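Local coordinates for inactivation-no-after-potential D protein (Drosophila melanogaster, PDB 5F67) that probably acts as a scaffold of fly phototransduction, its third PDZ domain recognising the tail of the TRP channel, at residues Gly66-Val69 with Gly70-Leu73. Sequence-based numbering, arbitrary orientation.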
# COMPACT_ATOMS: atom_id res chain seq x y z
N GLY A 66 4.80 -2.45 9.22
CA GLY A 66 4.74 -3.84 8.79
C GLY A 66 4.16 -4.07 7.41
O GLY A 66 3.75 -5.19 7.09
N VAL A 67 4.13 -3.03 6.57
CA VAL A 67 3.76 -3.22 5.17
C VAL A 67 4.89 -4.04 4.54
O VAL A 67 6.07 -3.77 4.82
CB VAL A 67 3.64 -1.87 4.44
CG1 VAL A 67 3.30 -2.06 2.95
CG2 VAL A 67 2.60 -1.00 5.14
N LYS A 68 4.55 -5.04 3.72
CA LYS A 68 5.58 -5.85 3.06
C LYS A 68 5.46 -5.75 1.56
O LYS A 68 4.35 -5.65 1.02
CB LYS A 68 5.44 -7.33 3.45
CG LYS A 68 5.47 -7.59 4.95
CD LYS A 68 6.70 -6.99 5.59
CE LYS A 68 6.70 -7.27 7.09
NZ LYS A 68 7.63 -6.37 7.84
N VAL A 69 6.61 -5.79 0.88
CA VAL A 69 6.62 -5.89 -0.58
C VAL A 69 5.88 -7.16 -0.97
O VAL A 69 6.10 -8.22 -0.38
CB VAL A 69 8.06 -5.91 -1.14
CG1 VAL A 69 8.06 -6.16 -2.65
CG2 VAL A 69 8.78 -4.59 -0.82
N GLY A 70 4.99 -7.04 -1.96
CA GLY A 70 4.19 -8.18 -2.40
C GLY A 70 2.79 -8.20 -1.81
O GLY A 70 1.93 -8.94 -2.29
N ASP A 71 2.55 -7.40 -0.76
CA ASP A 71 1.21 -7.37 -0.14
C ASP A 71 0.19 -6.85 -1.15
O ASP A 71 0.49 -5.93 -1.92
CB ASP A 71 1.18 -6.43 1.06
CG ASP A 71 1.79 -7.03 2.31
OD1 ASP A 71 2.16 -8.23 2.29
OD2 ASP A 71 1.90 -6.29 3.32
N MET A 72 -1.02 -7.41 -1.14
CA MET A 72 -2.08 -6.87 -1.99
C MET A 72 -2.77 -5.74 -1.25
O MET A 72 -3.09 -5.88 -0.07
CB MET A 72 -3.10 -7.95 -2.34
CG MET A 72 -4.12 -7.56 -3.41
SD MET A 72 -5.32 -8.90 -3.65
CE MET A 72 -6.19 -8.26 -5.09
N LEU A 73 -2.98 -4.61 -1.93
CA LEU A 73 -3.62 -3.44 -1.34
C LEU A 73 -5.11 -3.49 -1.64
O LEU A 73 -5.53 -3.40 -2.81
CB LEU A 73 -3.00 -2.16 -1.91
CG LEU A 73 -3.66 -0.86 -1.43
CD1 LEU A 73 -3.47 -0.66 0.07
CD2 LEU A 73 -3.10 0.33 -2.21
O HOH W 1 4.10 -9.73 1.06
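Two groups grip Asp71 OD2: the backbone N of Lys68, at 3.0 Å, and the guanidinium of Arg25, which forms a salt bridge with it. The N-H of Lys68 points well at the oxygen (159° at the hydrogen) but reaches it from above the carboxylate, 63° out of its plane. A second bond runs the other way between the same residues: Asp71 N donates to Lys68 O over 3.1 Å and closes a type II beta turn from Lys68 to Asp71. Gly70, at its third position, has a positive phi; a side chain there would collide with Val69 O. With CG anti to its own carbonyl carbon and beside the backbone N (chi1 -78°), Asp71 turns its carboxylate back toward Lys68 N at the start of the turn. Lys68 and Asp71 point the same way, and Asp71 OD1 lies 3.6 Å from Lys68 CB, so it is the aliphatic base of the lysine that meets the acid. OD1 also bonds to the hydroxyl of Thr106, while a water lies within hydrogen-bonding distance of Asp71 OD1 (2.7 Å) and of Val69 O (2.9 Å) and may bridge them. Arg25 additionally bonds to Gly66 O, which ties the Schellman end of helix 61-64 to the same charge. Replacing Asp71 with an alanine would probably leave Lys68 N without its acceptor and Arg25 without its carboxylate partner, and lose the bond to Thr106, so that the loop into strand 72-76 would be held less firmly. Val69, directed away from the following residues, packs on an apolar side chain of the bound peptide. The buried carboxylate thus appears to be balanced by an arginine and neutral donors such as Lys68 N, consistent with an ionised aspartate that fixes this PDZ loop between helix and strand.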